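Local atomic coordinates of FtsZ-like protein of unknown function (Nostoc punctiforme, PDB entry 3C8L), a protein that is of unknown function but is regarded as FtsZ-like and belongs to a family of conserved hypothetical proteins. Residues 10-16 with 28-34; 21-27 with 67-73; 54-60 with 112-118. All coordinates share one frame; numbering follows the deposited sequence. Where two conformers were deposited one is given.

The three contacts lie within one small alpha/beta fold built on a mixed four-stranded sheet. Interaction 1 lays helix 22-34 on strand 4-16, and interaction 3 zips strand 55-62 to strand 107-120, which is also the neighbour of strand 4-16. Their centres are about 11 Å apart. Interaction 2 uses the beginning of the same helix 22-34 and joins it to the start of helix 70-74, about 11 Å from the centre of interaction 1 and 15 Å from that of interaction 3. Along the chain interaction 1 closes before interaction 3 opens, whereas interaction 2 crosses both, so segments distant in sequence are tied together round one helix and one sheet.

Interaction 1 of 3, residues 10-16 with 28-34; sequences EMGMGID and RAVRNAI. With IMD (imidazole), chain F.
G12 and G14 face A33 and A29 across a very close meeting of strand 10-16 with helix 28-34. The axes of the two segments come within 5.5 Å and run at 143° to each other. The CA atoms of G12 and A33 are only 3.8 Å apart, and those of G14 and A29 are equally close. A CB on either glycine would collide with the helix backbone, so the absence of a side chain lets the helix settle this low. Alanine suits the other side for the same reason: A33 CB rests 3.5 Å from G12 N, and A29 CB sits similarly against G14 N.

Two polar side chains then fasten the helix to the strand. N32 carries CG anti to its backbone N (chi1 -176°), which brings the amide to the strand, where OD1 accepts the N-H of M13 at 3.0 Å from M13 N; the donor is tilted out of the carbonyl plane. A water lies within hydrogen-bonding distance of both N32 OD1 and M11 O. R28 reaches along the strand with an extended chain, and its NH1 donates to I15 O at 2.9 Å, with the oxygen at the guanidinium edge and the nitrogen in the carbonyl plane. At the opposite end, E10 CB packs on A33 O. E10 OE1 is hydrogen-bonded to N37 ND2 of the same chain, and OE2 accepts from N1 of an imidazole, probably a crystallisation additive, at 2.5 Å.

Strand 4-16 is hydrogen-bonded to strand 107-120, E10 pairing with V115 and G12 with A113, and A29 and V30 pack on A113. At E10 the sheet continues into the third subunit, while M11, M13 and I15 pack against the second.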
loop_
_atom_site.group_PDB
_atom_site.type_symbol
_atom_site.label_atom_id
_atom_site.label_comp_id
_atom_site.label_asym_id
_atom_site.label_seq_id
_atom_site.Cartn_x
_atom_site.Cartn_y
_atom_site.Cartn_z
ATOM N N GLU A 10 12.516 -3.564 1.914
ATOM C CA GLU A 10 11.184 -3.337 1.372
ATOM C C GLU A 10 10.193 -4.050 2.278
ATOM O O GLU A 10 10.308 -5.259 2.495
ATOM C CB GLU A 10 11.125 -3.936 -0.036
ATOM C CG GLU A 10 12.125 -3.366 -0.975
ATOM C CD GLU A 10 12.169 -4.151 -2.268
ATOM O OE1 GLU A 10 11.341 -3.923 -3.159
ATOM O OE2 GLU A 10 13.068 -5.022 -2.367
HETATM N N MSE A 11 9.199 -3.330 2.787
HETATM C CA MSE A 11 8.255 -3.874 3.748
HETATM C C MSE A 11 6.840 -3.917 3.195
HETATM O O MSE A 11 6.397 -3.041 2.439
HETATM C CB MSE A 11 8.345 -3.062 5.047
HETATM C CG MSE A 11 9.689 -3.367 5.790
HETATM SE SE MSE A 11 10.300 -2.028 7.021
HETATM C CE MSE A 11 10.928 -0.707 5.693
ATOM N N GLY A 12 6.095 -4.927 3.616
ATOM C CA GLY A 12 4.736 -5.140 3.155
ATOM C C GLY A 12 3.888 -5.922 4.124
ATOM O O GLY A 12 4.425 -6.599 5.016
HETATM N N MSE A 13 2.577 -5.840 3.922
HETATM C CA MSE A 13 1.582 -6.519 4.751
HETATM C C MSE A 13 0.740 -7.432 3.853
HETATM O O MSE A 13 0.400 -7.042 2.729
HETATM C CB MSE A 13 0.658 -5.481 5.418
HETATM C CG MSE A 13 -0.443 -6.061 6.302
HETATM SE SE MSE A 13 -1.557 -4.746 7.142
HETATM C CE MSE A 13 -2.244 -4.030 5.647
ATOM N N GLY A 14 0.364 -8.590 4.376
ATOM C CA GLY A 14 -0.473 -9.555 3.667
ATOM C C GLY A 14 -1.509 -10.112 4.627
ATOM O O GLY A 14 -1.254 -10.256 5.824
ATOM N N ILE A 15 -2.678 -10.413 4.092
ATOM C CA ILE A 15 -3.791 -10.834 4.899
ATOM C C ILE A 15 -4.500 -12.056 4.365
ATOM O O ILE A 15 -4.815 -12.106 3.184
ATOM C CB ILE A 15 -4.837 -9.674 4.994
ATOM C CG1 ILE A 15 -4.165 -8.349 5.414
ATOM C CG2 ILE A 15 -5.990 -10.051 5.955
ATOM C CD1 ILE A 15 -5.063 -7.115 5.359
ATOM N N ASP A 16 -4.713 -13.018 5.260
ATOM C CA ASP A 16 -5.525 -14.219 5.001
ATOM C C ASP A 16 -6.867 -13.901 5.648
ATOM O O ASP A 16 -6.993 -14.013 6.863
ATOM C CB ASP A 16 -4.912 -15.450 5.690
ATOM C CG ASP A 16 -5.895 -16.599 5.849
ATOM O OD1 ASP A 16 -6.821 -16.725 4.997
ATOM O OD2 ASP A 16 -5.710 -17.397 6.812
ATOM N N ARG A 28 1.425 -13.153 0.510
ATOM C CA ARG A 28 0.868 -11.859 0.094
ATOM C C ARG A 28 1.700 -10.712 0.659
ATOM O O ARG A 28 1.861 -9.682 -0.003
ATOM C CB ARG A 28 -0.561 -11.724 0.536
ATOM C CG ARG A 28 -1.498 -12.588 -0.287
ATOM C CD ARG A 28 -2.909 -12.614 0.228
ATOM N NE ARG A 28 -3.790 -13.382 -0.664
ATOM C CZ ARG A 28 -5.025 -13.754 -0.388
ATOM N NH1 ARG A 28 -5.569 -13.457 0.772
ATOM N NH2 ARG A 28 -5.722 -14.469 -1.286
ATOM N N ALA A 29 2.233 -10.870 1.873
ATOM C CA ALA A 29 3.077 -9.842 2.471
ATOM C C ALA A 29 4.372 -9.624 1.672
ATOM O O ALA A 29 4.783 -8.486 1.432
ATOM C CB ALA A 29 3.391 -10.173 3.925
ATOM N N VAL A 30 5.032 -10.704 1.256
ATOM C CA VAL A 30 6.236 -10.612 0.433
ATOM C C VAL A 30 5.891 -9.952 -0.919
ATOM O O VAL A 30 6.611 -9.058 -1.392
ATOM C CB VAL A 30 6.881 -12.004 0.231
ATOM C CG1 VAL A 30 8.056 -11.936 -0.748
ATOM C CG2 VAL A 30 7.346 -12.568 1.578
ATOM N N ARG A 31 4.784 -10.373 -1.533
ATOM C CA ARG A 31 4.365 -9.783 -2.811
ATOM C C ARG A 31 4.154 -8.281 -2.644
ATOM O O ARG A 31 4.625 -7.482 -3.454
ATOM C CB ARG A 31 3.070 -10.416 -3.329
ATOM C CG ARG A 31 2.537 -9.682 -4.608
ATOM C CD ARG A 31 1.412 -10.400 -5.250
ATOM N NE ARG A 31 0.237 -10.402 -4.401
ATOM C CZ ARG A 31 -0.782 -11.242 -4.538
ATOM N NH1 ARG A 31 -0.758 -12.197 -5.457
ATOM N NH2 ARG A 31 -1.806 -11.157 -3.707
ATOM N N ASN A 32 3.411 -7.884 -1.612
ATOM C CA ASN A 32 3.093 -6.446 -1.281
ATOM C C ASN A 32 4.360 -5.677 -1.041
ATOM O O ASN A 32 4.450 -4.499 -1.377
ATOM C CB ASN A 32 2.213 -6.316 0.034
ATOM C CG ASN A 32 1.740 -4.802 0.429
ATOM O OD1 ASN A 32 2.161 -4.208 1.480
ATOM N ND2 ASN A 32 0.819 -4.245 -0.362
ATOM N N ALA A 33 5.354 -6.320 -0.429
ATOM C CA ALA A 33 6.588 -5.627 -0.094
ATOM C C ALA A 33 7.375 -5.165 -1.322
ATOM O O ALA A 33 8.018 -4.110 -1.306
ATOM C CB ALA A 33 7.477 -6.511 0.785
ATOM N N ILE A 34 7.355 -5.992 -2.366
ATOM C CA ILE A 34 8.157 -5.717 -3.524
ATOM C C ILE A 34 7.418 -5.225 -4.763
ATOM O O ILE A 34 8.050 -4.716 -5.691
ATOM C CB ILE A 34 9.015 -6.974 -3.905
ATOM C CG1 ILE A 34 8.138 -8.090 -4.484
ATOM C CG2 ILE A 34 9.872 -7.440 -2.718
ATOM C CD1 ILE A 34 8.895 -9.333 -4.998
HETATM N N1 IMD F . 13.103 -6.739 -4.227
HETATM C C2 IMD F . 12.443 -6.641 -5.362
HETATM N N3 IMD F . 12.643 -7.773 -6.077
HETATM C C4 IMD F . 13.433 -8.579 -5.365
HETATM C C5 IMD F . 13.747 -7.930 -4.189
HETATM O O HOH W 1 10.845 -4.456 -5.996
HETATM O O HOH W 2 4.099 -1.911 1.254
#

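Interaction 2 of 3, residues 21-27 with 67-73; sequences EPTIAAS and QVREEEV
T23 and R69 cross at about a right angle, and the threonine hydroxyl occupies the middle of the contact. T23 OG1 lies over one face of the R69 guanidinium, 3.5 Å above its centre, and also accepts the backbone N-H of R69 at 2.9 Å from R69 N. A small branched residue fits well here: with OG1 beside its own backbone N (chi1 -62°), the hydroxyl turns to the 67-69 backbone and CG2 is left to meet the E72 carboxylate carbon CD at 3.6 Å.

The same guanidinium is held at its edge by two acids. The R69 chain bends at chi3 (-64°), folding the group back over T23 so that NH1 meets E21 OE1 at 3.0 Å on its syn lone pair; the carboxylate and guanidinium planes are 64° apart. NE and NH2 both point at a single oxygen, E72 OE1, each at 3.1 Å and from one face of the carboxylate, a side-on grip. Replacing E72 by an alanine removes this shared oxygen; NE would probably lose its partner and the guanidinium, left to E21 and T23, would be freer to turn.

Beside this polar patch runs an apolar seam. P22 CB touches V68 CG2, and its compact ring offers CG to Q67 CB at 3.6 Å. The single methyl of A26 lets V73 CG2 come within 3.9 Å of A26 CB. A water joins S27 OG to E72 OE2.

R69, at the N-cap position of helix 70-74, is thus shared by E21, at the N-cap position of helix 22-34, and E72, inside helix 70-74. The positive group would be expected to offset the two carboxylates, and the network joins the two helix starts above an apolar layer of P22, A26, V68 and V73.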
loop_
_atom_site.group_PDB
_atom_site.type_symbol
_atom_site.label_atom_id
_atom_site.label_comp_id
_atom_site.label_asym_id
_atom_site.label_seq_id
_atom_site.Cartn_x
_atom_site.Cartn_y
_atom_site.Cartn_z
ATOM N N GLU A 21 -4.744 -19.995 7.210
ATOM C CA GLU A 21 -3.646 -20.033 6.227
ATOM C C GLU A 21 -2.586 -18.938 6.389
ATOM O O GLU A 21 -2.495 -18.022 5.566
ATOM C CB GLU A 21 -4.161 -20.080 4.787
ATOM C CG GLU A 21 -4.790 -21.433 4.374
ATOM C CD GLU A 21 -3.809 -22.589 4.231
ATOM O OE1 GLU A 21 -2.589 -22.361 4.165
ATOM O OE2 GLU A 21 -4.270 -23.758 4.139
ATOM N N PRO A 22 -1.767 -19.029 7.442
ATOM C CA PRO A 22 -0.691 -18.060 7.583
ATOM C C PRO A 22 0.253 -18.042 6.374
ATOM O O PRO A 22 0.858 -17.015 6.098
ATOM C CB PRO A 22 0.010 -18.483 8.885
ATOM C CG PRO A 22 -0.514 -19.804 9.208
ATOM C CD PRO A 22 -1.793 -20.007 8.544
ATOM N N THR A 23 0.400 -19.162 5.662
ATOM C CA THR A 23 1.217 -19.157 4.466
ATOM C C THR A 23 0.715 -18.116 3.436
ATOM O O THR A 23 1.526 -17.441 2.797
ATOM C CB THR A 23 1.228 -20.546 3.769
ATOM O OG1 THR A 23 1.791 -21.507 4.663
ATOM C CG2 THR A 23 2.111 -20.518 2.518
ATOM N N ILE A 24 -0.598 -18.018 3.260
ATOM C CA ILE A 24 -1.229 -17.078 2.332
ATOM C C ILE A 24 -0.931 -15.644 2.764
ATOM O O ILE A 24 -0.572 -14.787 1.958
ATOM C CB ILE A 24 -2.761 -17.348 2.263
ATOM C CG1 ILE A 24 -3.021 -18.686 1.551
ATOM C CG2 ILE A 24 -3.482 -16.218 1.542
ATOM C CD1 ILE A 24 -4.469 -19.053 1.419
ATOM N N ALA A 25 -1.110 -15.375 4.050
ATOM C CA ALA A 25 -0.816 -14.034 4.575
ATOM C C ALA A 25 0.661 -13.689 4.316
ATOM O O ALA A 25 0.989 -12.587 3.847
ATOM C CB ALA A 25 -1.142 -13.965 6.063
ATOM N N ALA A 26 1.554 -14.643 4.595
ATOM C CA ALA A 26 2.980 -14.429 4.404
ATOM C C ALA A 26 3.365 -14.207 2.935
ATOM O O ALA A 26 4.142 -13.319 2.627
ATOM C CB ALA A 26 3.778 -15.590 4.984
ATOM N N SER A 27 2.805 -15.034 2.053
ATOM C CA SER A 27 3.078 -14.914 0.620
ATOM C C SER A 27 2.620 -13.556 0.096
ATOM O O SER A 27 3.334 -12.891 -0.671
ATOM C CB SER A 27 2.406 -16.059 -0.155
ATOM O OG SER A 27 3.035 -17.284 0.169
ATOM N N GLN A 67 3.167 -22.778 10.950
ATOM C CA GLN A 67 2.324 -23.280 9.869
ATOM C C GLN A 67 2.693 -22.696 8.502
ATOM O O GLN A 67 2.072 -23.050 7.509
ATOM C CB GLN A 67 0.846 -22.997 10.148
ATOM C CG GLN A 67 0.266 -23.778 11.331
ATOM C CD GLN A 67 -1.179 -23.457 11.600
ATOM O OE1 GLN A 67 -1.926 -23.021 10.699
ATOM N NE2 GLN A 67 -1.585 -23.599 12.856
ATOM N N VAL A 68 3.697 -21.813 8.453
ATOM C CA VAL A 68 4.089 -21.214 7.178
ATOM C C VAL A 68 4.943 -22.174 6.354
ATOM O O VAL A 68 5.934 -22.711 6.830
ATOM C CB VAL A 68 4.834 -19.894 7.411
ATOM C CG1 VAL A 68 5.396 -19.336 6.087
ATOM C CG2 VAL A 68 3.894 -18.859 8.026
ATOM N N ARG A 69 4.522 -22.384 5.114
ATOM C CA ARG A 69 5.231 -23.242 4.146
ATOM C C ARG A 69 6.278 -22.377 3.437
ATOM O O ARG A 69 5.955 -21.542 2.569
ATOM C CB ARG A 69 4.242 -23.841 3.163
ATOM C CG ARG A 69 3.176 -24.701 3.856
ATOM C CD ARG A 69 2.234 -25.369 2.881
ATOM N NE ARG A 69 1.432 -24.413 2.130
ATOM C CZ ARG A 69 0.248 -23.926 2.499
ATOM N NH1 ARG A 69 -0.318 -24.284 3.631
ATOM N NH2 ARG A 69 -0.381 -23.043 1.721
ATOM N N GLU A 70 7.536 -22.566 3.822
ATOM C CA GLU A 70 8.628 -21.725 3.346
ATOM C C GLU A 70 8.830 -21.645 1.863
ATOM O O GLU A 70 9.042 -20.568 1.312
ATOM C CB GLU A 70 9.947 -22.158 4.008
ATOM C CG GLU A 70 11.216 -21.553 3.395
ATOM C CD GLU A 70 12.470 -21.797 4.230
ATOM O OE1 GLU A 70 12.342 -21.962 5.479
ATOM O OE2 GLU A 70 13.573 -21.792 3.632
ATOM N N GLU A 71 8.764 -22.782 1.199
ATOM C CA GLU A 71 9.016 -22.837 -0.234
ATOM C C GLU A 71 8.019 -22.024 -1.047
ATOM O O GLU A 71 8.381 -21.401 -2.040
ATOM C CB GLU A 71 9.076 -24.297 -0.706
ATOM C CG GLU A 71 10.217 -25.145 -0.058
ATOM C CD GLU A 71 10.016 -25.551 1.407
ATOM O OE1 GLU A 71 8.885 -25.427 1.962
ATOM O OE2 GLU A 71 10.999 -26.044 2.016
ATOM N N GLU A 72 6.768 -22.045 -0.631
ATOM C CA GLU A 72 5.728 -21.279 -1.288
ATOM C C GLU A 72 5.954 -19.774 -1.105
ATOM O O GLU A 72 5.790 -19.003 -2.043
ATOM C CB GLU A 72 4.361 -21.695 -0.731
ATOM C CG GLU A 72 3.187 -20.946 -1.269
ATOM C CD GLU A 72 1.838 -21.562 -0.880
ATOM O OE1 GLU A 72 1.807 -22.748 -0.496
ATOM O OE2 GLU A 72 0.816 -20.853 -1.016
ATOM N N VAL A 73 6.379 -19.363 0.081
ATOM C CA VAL A 73 6.639 -17.946 0.351
ATOM C C VAL A 73 7.832 -17.462 -0.482
ATOM O O VAL A 73 7.758 -16.407 -1.108
ATOM C CB VAL A 73 6.870 -17.712 1.852
ATOM C CG1 VAL A 73 7.302 -16.268 2.121
ATOM C CG2 VAL A 73 5.618 -18.060 2.652
HETATM O O HOH W 3 -0.635 -21.893 5.979
HETATM O O HOH W 4 0.970 -18.423 -1.897
#

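Interaction 3 of 3, residues 54-60 with 112-118; sequences MIIEVQV and IAAVTVL
M54, a selenomethionine just before the strand, lays its SE against V117 CG1 at 3.5 Å. Its chain bends at chi3 (-52°), bringing CE to the same valine; the long, flexible side chain suits a buried place shared with L39 and L48.

From I55 onward the segment is an antiparallel partner of 112-118. I55 O accepts from L118 N in a hydrogen-bonded pair, and a water bridges I55 N to L118 O. I56 faces V117 in a non-hydrogen-bonded pair, but its CG2 reaches diagonally to V115 CG1 at 3.5 Å, an oblique contact between beta-branched residues well suited to strands. E57 and T116 exchange two backbone bonds, with T116 N to E57 O at 2.8 Å. The extended E57 chain crosses L118 at about a right angle, so its aliphatic CG lies 3.6 Å from L118 CD1, while OE2 reaches beyond the two segments to R4 of strand 4-16.

V58 pairs with V115, their CG2 methyls only lightly touching, and joins V30 of helix 22-34 on the covered side. Q59 and A114 again exchange two bonds; A114, a short side chain, packs with Q59 against M91 of the second subunit, and Q59 NE2 is held by E87 and by I92 O of that subunit. V60 ends the walk with CG2 at 4.0 Å from A113 CB.

I56, V58 and V60, with A113, V115 and V117, give an apolar face suited to burial under the helix and loops. The other face is mixed, E57 and Q59 standing among I55, A114 and L118; five backbone hydrogen bonds join the strands regardless of side chain.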
loop_
_atom_site.group_PDB
_atom_site.type_symbol
_atom_site.label_atom_id
_atom_site.label_comp_id
_atom_site.label_asym_id
_atom_site.label_seq_id
_atom_site.Cartn_x
_atom_site.Cartn_y
_atom_site.Cartn_z
HETATM N N MSE A 54 21.785 -11.512 -6.557
HETATM C CA MSE A 54 21.602 -10.768 -5.330
HETATM C C MSE A 54 21.151 -11.642 -4.187
HETATM O O MSE A 54 20.419 -12.604 -4.384
HETATM C CB MSE A 54 20.634 -9.601 -5.471
HETATM C CG MSE A 54 21.084 -8.565 -6.455
HETATM SE SE MSE A 54 20.149 -6.938 -6.185
HETATM C CE MSE A 54 18.322 -7.711 -6.214
ATOM N N ILE A 55 21.586 -11.271 -2.993
ATOM C CA ILE A 55 21.242 -11.964 -1.776
ATOM C C ILE A 55 19.956 -11.298 -1.302
ATOM O O ILE A 55 19.916 -10.055 -1.145
ATOM C CB ILE A 55 22.338 -11.789 -0.695
ATOM C CG1 ILE A 55 23.626 -12.464 -1.175
ATOM C CG2 ILE A 55 21.844 -12.373 0.587
ATOM C CD1 ILE A 55 24.831 -12.124 -0.333
ATOM N N ILE A 56 18.915 -12.097 -1.116
ATOM C CA ILE A 56 17.640 -11.587 -0.651
ATOM C C ILE A 56 17.220 -12.341 0.604
ATOM O O ILE A 56 17.011 -13.543 0.577
ATOM C CB ILE A 56 16.544 -11.683 -1.727
ATOM C CG1 ILE A 56 17.027 -11.037 -3.042
ATOM C CG2 ILE A 56 15.267 -11.005 -1.200
ATOM C CD1 ILE A 56 16.005 -11.120 -4.184
ATOM N N GLU A 57 17.098 -11.630 1.720
ATOM C CA GLU A 57 16.667 -12.213 2.974
ATOM C C GLU A 57 15.251 -11.720 3.267
ATOM O O GLU A 57 14.990 -10.506 3.244
ATOM C CB GLU A 57 17.576 -11.793 4.123
ATOM C CG GLU A 57 18.992 -12.294 4.073
ATOM C CD GLU A 57 19.812 -11.707 5.264
ATOM O OE1 GLU A 57 19.241 -11.010 6.139
ATOM O OE2 GLU A 57 20.991 -11.920 5.247
ATOM N N VAL A 58 14.378 -12.649 3.642
ATOM C CA VAL A 58 13.001 -12.337 3.943
ATOM C C VAL A 58 12.739 -12.626 5.412
ATOM O O VAL A 58 13.071 -13.714 5.891
ATOM C CB VAL A 58 12.026 -13.156 3.073
ATOM C CG1 VAL A 58 10.574 -12.775 3.375
ATOM C CG2 VAL A 58 12.331 -12.950 1.599
ATOM N N GLN A 59 12.178 -11.640 6.126
ATOM C CA GLN A 59 11.803 -11.772 7.524
ATOM C C GLN A 59 10.291 -11.608 7.597
ATOM O O GLN A 59 9.776 -10.546 7.203
ATOM C CB GLN A 59 12.476 -10.670 8.359
ATOM C CG GLN A 59 12.141 -10.725 9.841
ATOM C CD GLN A 59 12.534 -9.467 10.618
ATOM O OE1 GLN A 59 13.096 -8.527 10.067
ATOM N NE2 GLN A 59 12.239 -9.470 11.912
ATOM N N VAL A 60 9.586 -12.663 8.033
ATOM C CA VAL A 60 8.136 -12.636 8.188
ATOM C C VAL A 60 7.698 -12.789 9.634
ATOM O O VAL A 60 8.277 -13.593 10.369
ATOM C CB VAL A 60 7.465 -13.775 7.353
ATOM C CG1 VAL A 60 5.996 -14.004 7.761
ATOM C CG2 VAL A 60 7.563 -13.458 5.853
ATOM N N ILE A 112 3.444 -9.574 8.274
ATOM C CA ILE A 112 4.367 -8.537 7.863
ATOM C C ILE A 112 5.580 -9.216 7.236
ATOM O O ILE A 112 6.044 -10.242 7.741
ATOM C CB ILE A 112 4.846 -7.725 9.068
ATOM C CG1 ILE A 112 3.673 -6.942 9.639
ATOM C CG2 ILE A 112 6.013 -6.786 8.700
ATOM C CD1 ILE A 112 3.988 -6.365 10.943
ATOM N N ALA A 113 6.092 -8.654 6.138
ATOM C CA ALA A 113 7.320 -9.126 5.517
ATOM C C ALA A 113 8.282 -7.947 5.329
ATOM O O ALA A 113 7.877 -6.852 4.947
ATOM C CB ALA A 113 7.099 -9.824 4.144
ATOM N N ALA A 114 9.554 -8.179 5.647
ATOM C CA ALA A 114 10.651 -7.292 5.345
ATOM C C ALA A 114 11.558 -8.072 4.388
ATOM O O ALA A 114 12.053 -9.140 4.745
ATOM C CB ALA A 114 11.429 -6.841 6.573
ATOM N N VAL A 115 11.736 -7.547 3.174
ATOM C CA VAL A 115 12.561 -8.140 2.142
ATOM C C VAL A 115 13.798 -7.261 2.044
ATOM O O VAL A 115 13.716 -6.093 1.668
ATOM C CB VAL A 115 11.805 -8.196 0.783
ATOM C CG1 VAL A 115 12.720 -8.717 -0.326
ATOM C CG2 VAL A 115 10.516 -9.034 0.906
ATOM N N THR A 116 14.958 -7.833 2.385
ATOM C CA THR A 116 16.202 -7.087 2.382
ATOM C C THR A 116 17.113 -7.568 1.271
ATOM O O THR A 116 17.340 -8.787 1.130
ATOM C CB THR A 116 16.940 -7.241 3.726
ATOM O OG1 THR A 116 16.086 -6.777 4.786
ATOM C CG2 THR A 116 18.210 -6.401 3.730
ATOM N N VAL A 117 17.629 -6.637 0.471
ATOM C CA VAL A 117 18.592 -6.943 -0.561
ATOM C C VAL A 117 19.961 -6.605 0.043
ATOM O O VAL A 117 20.155 -5.497 0.583
ATOM C CB VAL A 117 18.381 -6.121 -1.820
ATOM C CG1 VAL A 117 19.548 -6.346 -2.785
ATOM C CG2 VAL A 117 17.025 -6.470 -2.437
ATOM N N LEU A 118 20.877 -7.569 -0.007
ATOM C CA LEU A 118 22.224 -7.414 0.526
ATOM C C LEU A 118 23.282 -7.762 -0.508
ATOM O O LEU A 118 22.982 -8.403 -1.513
ATOM C CB LEU A 118 22.467 -8.305 1.748
ATOM C CG LEU A 118 21.415 -8.180 2.849
ATOM C CD1 LEU A 118 20.344 -9.257 2.718
ATOM C CD2 LEU A 118 22.027 -8.248 4.229
HETATM O O HOH W 5 23.928 -9.275 -3.780
#